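Local coordinates for Tle cognate immunity protein 4 C-terminal domain-containing protein (Pseudomonas aeruginosa PAO1, PDB 4R1D) that probably protects its own cell by binding the type VI secretion lipase Tle4 as its cognate immunity protein and keeping it inhibited, at residues D157-E162 and K248-T253; N132-A137 and Y153-S158; R13-L18 and S294-P299. One frame throughout, in Å; residues are numbered along the deposited sequence.

Contact 1 (D157-E162 and K248-T253); sequences DSFQVE and KEESLT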
loop_
_atom_site.group_PDB
_atom_site.type_symbol
_atom_site.label_atom_id
_atom_site.label_comp_id
_atom_site.label_asym_id
_atom_site.label_seq_id
_atom_site.Cartn_x
_atom_site.Cartn_y
_atom_site.Cartn_z
ATOM N N ASP B 157 3.508 -10.059 -33.881
ATOM C CA ASP B 157 2.554 -10.919 -33.201
ATOM C C ASP B 157 3.275 -12.042 -32.476
ATOM O O ASP B 157 2.704 -13.103 -32.224
ATOM C CB ASP B 157 1.524 -11.474 -34.184
ATOM C CG ASP B 157 2.165 -12.142 -35.382
ATOM O OD1 ASP B 157 3.370 -12.462 -35.314
ATOM O OD2 ASP B 157 1.459 -12.348 -36.394
ATOM N N SER B 158 4.539 -11.804 -32.158
ATOM C CA SER B 158 5.305 -12.736 -31.349
ATOM C C SER B 158 4.926 -12.508 -29.898
ATOM O O SER B 158 4.761 -11.367 -29.464
ATOM C CB SER B 158 6.802 -12.507 -31.534
ATOM O OG SER B 158 7.173 -12.681 -32.891
ATOM N N PHE B 159 4.786 -13.587 -29.141
ATOM C CA PHE B 159 4.354 -13.440 -27.759
ATOM C C PHE B 159 5.305 -12.580 -26.934
ATOM O O PHE B 159 6.523 -12.701 -27.039
ATOM C CB PHE B 159 4.166 -14.794 -27.076
ATOM C CG PHE B 159 3.706 -14.664 -25.664
ATOM C CD1 PHE B 159 2.373 -14.410 -25.392
ATOM C CD2 PHE B 159 4.607 -14.727 -24.614
ATOM C CE1 PHE B 159 1.937 -14.248 -24.092
ATOM C CE2 PHE B 159 4.180 -14.569 -23.308
ATOM C CZ PHE B 159 2.840 -14.331 -23.046
ATOM N N GLN B 160 4.732 -11.705 -26.111
ATOM C CA GLN B 160 5.475 -10.961 -25.100
ATOM C C GLN B 160 4.489 -10.688 -23.972
ATOM O O GLN B 160 3.277 -10.678 -24.209
ATOM C CB GLN B 160 5.982 -9.638 -25.668
ATOM C CG GLN B 160 4.878 -8.813 -26.293
ATOM C CD GLN B 160 5.373 -7.523 -26.920
ATOM O OE1 GLN B 160 6.567 -7.350 -27.165
ATOM N NE2 GLN B 160 4.450 -6.602 -27.173
ATOM N N VAL B 161 4.980 -10.485 -22.752
ATOM C CA VAL B 161 4.083 -10.094 -21.666
ATOM C C VAL B 161 3.679 -8.632 -21.886
ATOM O O VAL B 161 4.536 -7.752 -21.974
ATOM C CB VAL B 161 4.733 -10.238 -20.286
ATOM C CG1 VAL B 161 3.874 -9.573 -19.220
ATOM C CG2 VAL B 161 4.981 -11.708 -19.948
ATOM N N GLU B 162 2.373 -8.389 -21.972
ATOM C CA GLU B 162 1.857 -7.072 -22.321
ATOM C C GLU B 162 0.523 -6.859 -21.623
ATOM O O GLU B 162 -0.236 -7.801 -21.403
ATOM C CB GLU B 162 1.714 -6.924 -23.858
ATOM C CG GLU B 162 0.795 -7.936 -24.504
ATOM C CD GLU B 162 0.719 -7.786 -26.017
ATOM O OE1 GLU B 162 1.732 -7.378 -26.626
ATOM O OE2 GLU B 162 -0.362 -8.070 -26.583
ATOM N N LYS B 248 -6.227 -17.220 -21.878
ATOM C CA LYS B 248 -5.494 -18.440 -22.196
ATOM C C LYS B 248 -4.023 -18.131 -22.048
ATOM O O LYS B 248 -3.607 -16.998 -22.249
ATOM C CB LYS B 248 -5.753 -18.866 -23.643
ATOM C CG LYS B 248 -7.213 -19.006 -24.029
ATOM C CD LYS B 248 -7.844 -20.239 -23.409
ATOM C CE LYS B 248 -9.217 -20.506 -24.010
ATOM N NZ LYS B 248 -9.937 -21.589 -23.282
ATOM N N GLU B 249 -3.229 -19.138 -21.706
ATOM C CA GLU B 249 -1.795 -18.944 -21.524
ATOM C C GLU B 249 -1.073 -18.638 -22.836
ATOM O O GLU B 249 -1.402 -19.196 -23.883
ATOM C CB GLU B 249 -1.179 -20.169 -20.845
ATOM C CG GLU B 249 -1.898 -20.535 -19.559
ATOM C CD GLU B 249 -1.066 -21.386 -18.624
ATOM O OE1 GLU B 249 -1.362 -21.373 -17.407
ATOM O OE2 GLU B 249 -0.126 -22.063 -19.104
ATOM N N GLU B 250 -0.080 -17.756 -22.766
ATOM C CA GLU B 250 0.725 -17.409 -23.934
ATOM C C GLU B 250 -0.115 -17.056 -25.157
ATOM O O GLU B 250 0.127 -17.552 -26.257
ATOM C CB GLU B 250 1.697 -18.546 -24.273
ATOM C CG GLU B 250 2.730 -18.805 -23.195
ATOM C CD GLU B 250 3.807 -19.777 -23.637
ATOM O OE1 GLU B 250 3.574 -20.517 -24.618
ATOM O OE2 GLU B 250 4.886 -19.795 -23.006
ATOM N N SER B 251 -1.105 -16.196 -24.966
ATOM C CA SER B 251 -1.963 -15.776 -26.062
ATOM C C SER B 251 -2.133 -14.257 -26.096
ATOM O O SER B 251 -2.619 -13.657 -25.135
ATOM C CB SER B 251 -3.331 -16.455 -25.958
ATOM O OG SER B 251 -4.216 -15.952 -26.943
ATOM N N LEU B 252 -1.745 -13.641 -27.210
ATOM C CA LEU B 252 -1.827 -12.184 -27.337
ATOM C C LEU B 252 -3.270 -11.726 -27.519
ATOM O O LEU B 252 -3.648 -10.643 -27.061
ATOM C CB LEU B 252 -0.976 -11.684 -28.514
ATOM C CG LEU B 252 0.528 -11.943 -28.445
ATOM C CD1 LEU B 252 1.249 -11.456 -29.693
ATOM C CD2 LEU B 252 1.112 -11.296 -27.193
ATOM N N THR B 253 -4.074 -12.549 -28.191
ATOM C CA THR B 253 -5.431 -12.154 -28.561
ATOM C C THR B 253 -6.493 -12.784 -27.681
ATOM O O THR B 253 -7.672 -12.457 -27.786
ATOM C CB THR B 253 -5.735 -12.463 -30.056
ATOM O OG1 THR B 253 -5.625 -13.874 -30.297
ATOM C CG2 THR B 253 -4.755 -11.712 -30.952
HETATM O O HOH W 1 -2.652 -8.678 -25.330
#

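Contact 2 (N132-A137 and Y153-S158); sequences NLRSRA and YIAGDS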
loop_
_atom_site.group_PDB
_atom_site.type_symbol
_atom_site.label_atom_id
_atom_site.label_comp_id
_atom_site.label_asym_id
_atom_site.label_seq_id
_atom_site.Cartn_x
_atom_site.Cartn_y
_atom_site.Cartn_z
ATOM N N ASN B 132 10.598 -2.387 -33.581
ATOM C CA ASN B 132 9.171 -2.636 -33.768
ATOM C C ASN B 132 8.234 -1.466 -33.441
ATOM O O ASN B 132 7.036 -1.548 -33.711
ATOM C CB ASN B 132 8.727 -3.852 -32.942
ATOM C CG ASN B 132 9.482 -5.133 -33.303
ATOM O OD1 ASN B 132 9.976 -5.297 -34.423
ATOM N ND2 ASN B 132 9.552 -6.053 -32.351
ATOM N N LEU B 133 8.757 -0.392 -32.859
ATOM C CA LEU B 133 7.879 0.695 -32.405
ATOM C C LEU B 133 7.455 1.592 -33.575
ATOM O O LEU B 133 8.247 2.382 -34.064
ATOM C CB LEU B 133 8.545 1.521 -31.299
ATOM C CG LEU B 133 7.607 2.463 -30.529
ATOM C CD1 LEU B 133 6.410 1.705 -29.959
ATOM C CD2 LEU B 133 8.346 3.208 -29.424
ATOM N N ARG B 134 6.205 1.450 -34.013
ATOM C CA ARG B 134 5.712 2.154 -35.200
ATOM C C ARG B 134 4.774 3.278 -34.790
ATOM O O ARG B 134 3.906 3.085 -33.949
ATOM C CB ARG B 134 4.937 1.194 -36.105
ATOM C CG ARG B 134 5.704 -0.037 -36.554
ATOM C CD ARG B 134 6.543 0.218 -37.799
ATOM N NE ARG B 134 6.732 -1.013 -38.564
ATOM C CZ ARG B 134 7.759 -1.846 -38.413
ATOM N NH1 ARG B 134 8.710 -1.582 -37.526
ATOM N NH2 ARG B 134 7.839 -2.943 -39.157
ATOM N N SER B 135 4.931 4.450 -35.394
ATOM C CA SER B 135 4.032 5.562 -35.091
ATOM C C SER B 135 2.638 5.365 -35.711
ATOM O O SER B 135 2.487 4.681 -36.739
ATOM C CB SER B 135 4.647 6.868 -35.596
ATOM O OG SER B 135 4.954 6.743 -36.978
ATOM N N ARG B 136 1.624 5.965 -35.088
ATOM C CA ARG B 136 0.279 6.034 -35.650
ATOM C C ARG B 136 -0.371 7.331 -35.165
ATOM O O ARG B 136 0.028 7.880 -34.139
ATOM C CB ARG B 136 -0.576 4.816 -35.235
ATOM C CG ARG B 136 -1.027 4.831 -33.762
ATOM C CD ARG B 136 -1.796 3.567 -33.333
ATOM N NE ARG B 136 -2.065 3.660 -31.897
ATOM C CZ ARG B 136 -3.217 4.067 -31.364
ATOM N NH1 ARG B 136 -4.246 4.371 -32.140
ATOM N NH2 ARG B 136 -3.344 4.153 -30.045
ATOM N N ALA B 137 -1.352 7.831 -35.912
ATOM C CA ALA B 137 -2.113 8.996 -35.474
ATOM C C ALA B 137 -2.937 8.581 -34.266
ATOM O O ALA B 137 -3.227 7.395 -34.101
ATOM C CB ALA B 137 -3.014 9.504 -36.608
ATOM N N TYR B 153 2.330 1.837 -32.065
ATOM C CA TYR B 153 2.059 0.447 -31.754
ATOM C C TYR B 153 3.315 -0.385 -31.881
ATOM O O TYR B 153 4.199 -0.089 -32.677
ATOM C CB TYR B 153 0.947 -0.127 -32.630
ATOM C CG TYR B 153 1.277 -0.214 -34.105
ATOM C CD1 TYR B 153 1.157 0.898 -34.936
ATOM C CD2 TYR B 153 1.675 -1.417 -34.667
ATOM C CE1 TYR B 153 1.448 0.810 -36.290
ATOM C CE2 TYR B 153 1.963 -1.513 -36.013
ATOM C CZ TYR B 153 1.848 -0.402 -36.817
ATOM O OH TYR B 153 2.140 -0.524 -38.159
ATOM N N ILE B 154 3.393 -1.426 -31.070
ATOM C CA ILE B 154 4.527 -2.322 -31.112
ATOM C C ILE B 154 4.193 -3.388 -32.138
ATOM O O ILE B 154 3.330 -4.233 -31.913
ATOM C CB ILE B 154 4.782 -2.928 -29.722
ATOM C CG1 ILE B 154 4.986 -1.802 -28.708
ATOM C CG2 ILE B 154 5.990 -3.873 -29.769
ATOM C CD1 ILE B 154 4.997 -2.245 -27.254
ATOM N N ALA B 155 4.840 -3.313 -33.296
ATOM C CA ALA B 155 4.462 -4.165 -34.416
ATOM C C ALA B 155 4.890 -5.614 -34.195
ATOM O O ALA B 155 5.922 -5.881 -33.582
ATOM C CB ALA B 155 5.058 -3.623 -35.719
ATOM N N GLY B 156 4.087 -6.544 -34.698
ATOM C CA GLY B 156 4.415 -7.951 -34.614
ATOM C C GLY B 156 3.343 -8.745 -33.896
ATOM O O GLY B 156 2.372 -8.189 -33.374
ATOM N N ASP B 157 3.508 -10.059 -33.881
ATOM C CA ASP B 157 2.554 -10.919 -33.201
ATOM C C ASP B 157 3.275 -12.042 -32.476
ATOM O O ASP B 157 2.704 -13.103 -32.224
ATOM C CB ASP B 157 1.524 -11.474 -34.184
ATOM C CG ASP B 157 2.165 -12.142 -35.382
ATOM O OD1 ASP B 157 3.370 -12.462 -35.314
ATOM O OD2 ASP B 157 1.459 -12.348 -36.394
ATOM N N SER B 158 4.539 -11.804 -32.158
ATOM C CA SER B 158 5.305 -12.736 -31.349
ATOM C C SER B 158 4.926 -12.508 -29.898
ATOM O O SER B 158 4.761 -11.367 -29.464
ATOM C CB SER B 158 6.802 -12.507 -31.534
ATOM O OG SER B 158 7.173 -12.681 -32.891
#

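Contact 3 (R13-L18 and S294-P299); sequences RFLIDL and SIRVRP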
loop_
_atom_site.group_PDB
_atom_site.type_symbol
_atom_site.label_atom_id
_atom_site.label_comp_id
_atom_site.label_asym_id
_atom_site.label_seq_id
_atom_site.Cartn_x
_atom_site.Cartn_y
_atom_site.Cartn_z
ATOM N N ARG B 13 -4.199 -4.913 -28.005
ATOM C CA ARG B 13 -4.619 -5.699 -29.170
ATOM C C ARG B 13 -6.084 -5.480 -29.503
ATOM O O ARG B 13 -6.600 -6.076 -30.451
ATOM C CB ARG B 13 -4.394 -7.206 -28.931
ATOM C CG ARG B 13 -2.978 -7.584 -28.510
ATOM C CD ARG B 13 -1.997 -7.661 -29.683
ATOM N NE ARG B 13 -0.600 -7.683 -29.234
ATOM C CZ ARG B 13 0.447 -7.857 -30.038
ATOM N NH1 ARG B 13 0.257 -8.053 -31.341
ATOM N NH2 ARG B 13 1.682 -7.841 -29.549
ATOM N N PHE B 14 -6.753 -4.621 -28.737
ATOM C CA PHE B 14 -8.210 -4.544 -28.785
ATOM C C PHE B 14 -8.774 -3.209 -29.259
ATOM O O PHE B 14 -8.071 -2.204 -29.295
ATOM C CB PHE B 14 -8.802 -4.930 -27.417
ATOM C CG PHE B 14 -8.664 -6.399 -27.111
ATOM C CD1 PHE B 14 -9.732 -7.265 -27.310
ATOM C CD2 PHE B 14 -7.452 -6.917 -26.682
ATOM C CE1 PHE B 14 -9.601 -8.614 -27.065
ATOM C CE2 PHE B 14 -7.312 -8.278 -26.436
ATOM C CZ PHE B 14 -8.385 -9.122 -26.628
ATOM N N LEU B 15 -10.053 -3.227 -29.616
ATOM C CA LEU B 15 -10.821 -2.014 -29.905
ATOM C C LEU B 15 -12.007 -1.933 -28.947
ATOM O O LEU B 15 -12.519 -2.959 -28.499
ATOM C CB LEU B 15 -11.378 -2.061 -31.338
ATOM C CG LEU B 15 -10.402 -2.241 -32.498
ATOM C CD1 LEU B 15 -11.187 -2.403 -33.801
ATOM C CD2 LEU B 15 -9.454 -1.064 -32.586
ATOM N N ILE B 16 -12.454 -0.714 -28.661
ATOM C CA ILE B 16 -13.641 -0.491 -27.856
ATOM C C ILE B 16 -14.222 0.862 -28.242
ATOM O O ILE B 16 -13.478 1.770 -28.604
ATOM C CB ILE B 16 -13.311 -0.503 -26.341
ATOM C CG1 ILE B 16 -14.595 -0.591 -25.516
ATOM C CG2 ILE B 16 -12.482 0.728 -25.951
ATOM C CD1 ILE B 16 -14.345 -0.760 -24.006
ATOM N N ASP B 17 -15.545 0.997 -28.176
ATOM C CA ASP B 17 -16.194 2.267 -28.487
ATOM C C ASP B 17 -16.614 3.014 -27.225
ATOM O O ASP B 17 -17.144 2.410 -26.300
ATOM C CB ASP B 17 -17.428 2.036 -29.371
ATOM C CG ASP B 17 -17.103 1.269 -30.655
ATOM O OD1 ASP B 17 -15.926 1.201 -31.057
ATOM O OD2 ASP B 17 -18.043 0.728 -31.268
ATOM N N LEU B 18 -16.357 4.321 -27.186
ATOM C CA LEU B 18 -16.737 5.158 -26.063
ATOM C C LEU B 18 -17.419 6.418 -26.575
ATOM O O LEU B 18 -17.170 6.833 -27.705
ATOM C CB LEU B 18 -15.499 5.536 -25.245
ATOM C CG LEU B 18 -14.764 4.339 -24.645
ATOM C CD1 LEU B 18 -13.399 4.743 -24.080
ATOM C CD2 LEU B 18 -15.641 3.693 -23.581
ATOM N N SER B 294 -19.054 -3.559 -27.499
ATOM C CA SER B 294 -18.174 -2.997 -28.519
ATOM C C SER B 294 -16.737 -3.524 -28.431
ATOM O O SER B 294 -15.898 -3.184 -29.262
ATOM C CB SER B 294 -18.174 -1.463 -28.456
ATOM O OG SER B 294 -17.292 -0.977 -27.455
ATOM N N ILE B 295 -16.445 -4.335 -27.415
ATOM C CA ILE B 295 -15.094 -4.862 -27.232
ATOM C C ILE B 295 -14.781 -5.968 -28.233
ATOM O O ILE B 295 -15.503 -6.966 -28.317
ATOM C CB ILE B 295 -14.908 -5.437 -25.810
ATOM C CG1 ILE B 295 -15.178 -4.346 -24.764
ATOM C CG2 ILE B 295 -13.532 -6.092 -25.668
ATOM C CD1 ILE B 295 -15.182 -4.860 -23.314
ATOM N N ARG B 296 -13.709 -5.788 -28.992
ATOM C CA ARG B 296 -13.259 -6.820 -29.920
ATOM C C ARG B 296 -11.766 -6.719 -30.213
ATOM O O ARG B 296 -11.176 -5.645 -30.126
ATOM C CB ARG B 296 -14.079 -6.795 -31.225
ATOM C CG ARG B 296 -13.768 -5.648 -32.194
ATOM C CD ARG B 296 -14.432 -4.361 -31.770
ATOM N NE ARG B 296 -14.498 -3.393 -32.875
ATOM C CZ ARG B 296 -14.990 -2.162 -32.768
ATOM N NH1 ARG B 296 -15.450 -1.720 -31.603
ATOM N NH2 ARG B 296 -15.020 -1.361 -33.830
ATOM N N VAL B 297 -11.158 -7.852 -30.548
ATOM C CA VAL B 297 -9.783 -7.882 -30.991
ATOM C C VAL B 297 -9.687 -7.046 -32.252
ATOM O O VAL B 297 -10.563 -7.113 -33.113
ATOM C CB VAL B 297 -9.342 -9.317 -31.330
ATOM C CG1 VAL B 297 -7.932 -9.320 -31.886
ATOM C CG2 VAL B 297 -9.431 -10.200 -30.102
ATOM N N ARG B 298 -8.629 -6.256 -32.363
ATOM C CA ARG B 298 -8.444 -5.437 -33.550
ATOM C C ARG B 298 -8.199 -6.358 -34.740
ATOM O O ARG B 298 -7.264 -7.154 -34.713
ATOM C CB ARG B 298 -7.254 -4.493 -33.374
ATOM C CG ARG B 298 -7.103 -3.487 -34.519
ATOM C CD ARG B 298 -5.939 -2.529 -34.305
ATOM N NE ARG B 298 -4.652 -3.116 -34.672
ATOM C CZ ARG B 298 -3.756 -3.569 -33.806
ATOM N NH1 ARG B 298 -3.996 -3.502 -32.494
ATOM N NH2 ARG B 298 -2.612 -4.080 -34.244
ATOM N N PRO B 299 -9.038 -6.259 -35.786
ATOM C CA PRO B 299 -8.771 -7.069 -36.984
ATOM C C PRO B 299 -7.440 -6.677 -37.599
ATOM O O PRO B 299 -7.185 -5.481 -37.764
ATOM C CB PRO B 299 -9.908 -6.675 -37.938
ATOM C CG PRO B 299 -10.987 -6.130 -37.052
ATOM C CD PRO B 299 -10.258 -5.448 -35.923
HETATM O O HOH W 2 -4.787 -7.196 -32.540
HETATM O O HOH W 3 -5.695 -2.187 -30.818
HETATM O O HOH W 4 -17.608 0.165 -33.758
#

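Contact 1 (D157-E162 and K248-T253)
Leu252 reaches across to the 157-162 loop with both methyl groups, and this is the tight part of the contact. CD1 lies 3.4 Å from Asp157 O and close to Ser158 O. Leu252 CD2 comes 3.8 Å from Phe159 CD1 and 3.6 Å from Glu162 OE2, the Leu252 and Glu162 side chains crossing at about a right angle. Phe159 holds CG anti to its backbone N (chi1 -179°); its CE1 touches Glu250 CA at 3.4 Å, and Glu250 CB stands over one ring face, toward the rim. No direct hydrogen bond joins the loops. A water donates to Glu162 OE2 (2.7 Å) and to Leu252 O, while Gln160 NE2 donates to Glu162 OE1 at 2.9 Å, nearly straight. Arg13 forms a salt bridge with Glu162 OE2, so several partners fix this buried carboxylate. The looser side holds the side chain of Asp157, whose end leads away, and the exposed side chain of Glu250. The other chain of the complex also touches this contact, its Asp391 packing against Phe159 and its Lys392 against Glu250. The arrangement is a loop-on-loop contact between the connections leading into strands 162-169 and 256-263, touched by the partner chain.

Contact 2 (N132-A137 and Y153-S158)
Arg134 and Tyr153 exchange two backbone hydrogen bonds, Tyr153 N to Arg134 O at 2.8 Å and Arg134 N to Tyr153 O at 2.9 Å, which makes them an antiparallel hydrogen-bonded pair. Ala155 N adds a third, 2.8 Å to Asn132 O. Leu133 and Ile154 form the neighbouring non-hydrogen-bonded pair. Farther out, Tyr153 OH is hydrogen-bonded to Glu144, and the Arg136 guanidinium is tied to the carbonyls of Glu140, Ile149 and Ala152. On the face carrying Arg134 and Tyr153, the tyrosine has CG between its backbone N and carbonyl carbon (chi1 65°), and its ring lies under Arg134 CB in a CH-pi contact, with CB 3.8 Å from the ring centroid. Arg134 CG comes 3.7 Å from Ala155 CB. Beyond it the arginine chain bends at chi2 (-86°), and the Ala155 methyl sits over the centre of one guanidinium face. Arg136 approaches the tyrosine ring with CD. On the other face, Leu133 CD1 meets Ile154 CG1 at 4.0 Å. Strand 133-135 follows helix 119-132 without a break in the chain and pairs with 152-155, the middle strand of a small antiparallel sheet completed by 146-149; backbone bonds of Leu133 and Ser135 with Lys102 tie the outer strand to a neighbouring loop.

Contact 3 (R13-L18 and S294-P299)
Arg296 and Asp17 form the salt bridge of this contact, Arg296 NH1 lying 3.0 Å from Asp17 OD1. The oxygen is approached from above the carboxylate plane, and the two flat groups stand 88° apart, while the carboxylate meets the guanidinium at its edge. The same Arg296 NH1 donates to Ser294 O at 2.8 Å. The Arg296 chain bends at chi2 (-79°), which places CD; farther along, one guanidinium face has Leu15 CB over it, toward the rim. Beside it, Ser294 OG accepts a hydrogen bond from Asp17 N, 2.7 Å away. The backbones carry the rest: Leu15 and Arg296 are an antiparallel hydrogen-bonded pair, with Leu15 N 2.7 Å from Arg296 O, and Arg298 N reaches Arg13 O at 2.8 Å. Apolar side chains pack beside this ladder. Phe14 CE1 touches Val297 CG2 at 3.4 Å, Ile16 and Ile295 lie side by side pointing the same way, and Leu15 CD1 rests on Pro299 CD at 3.8 Å.

The second shell fixes the polar ends. Asp17 OD1 is also bonded to Thr8, OD2 makes a salt bridge with Lys3, and Ser294 OG is bonded to Ile291 O. The Arg298 guanidinium goes to the carbonyls of Pro142, Glu144 and Gly146, and its NH1 reaches a water that also donates to Phe14 O. Strand 14-18 is the middle of a three-strand antiparallel sheet between 7-11 and 296-297, and Phe14, Ile16 and Ile295 pack on Phe180. The chemistry implies a largely buried seam joining segments near the two ends of the modelled chain, in which Asp17 has two cationic neighbours, Arg296 and Lys3, that would be expected to keep its carboxylate ionised.

Arg13 ties the three contacts together. Its backbone belongs to contact 3, but its guanidinium reaches away from that contact: Arg13 NE is 2.7 Å from Glu162 OE2 of contact 1, and Arg13 NH1 is 2.9 Å from Gly156 O of contact 2, probably a hydrogen bond. Contact 1 also rests on contact 3 through Thr253 O, 3.6 Å from Phe14 CZ. Contacts 1 and 2 share Asp157 and Ser158, one beginning where the other ends, and both are nested within the long chain loop that contact 3 closes. Their centres lie about 15 Å apart, and each is about 17 Å from that of contact 3. Among the three, contact 1 alone touches the partner chain of the complex.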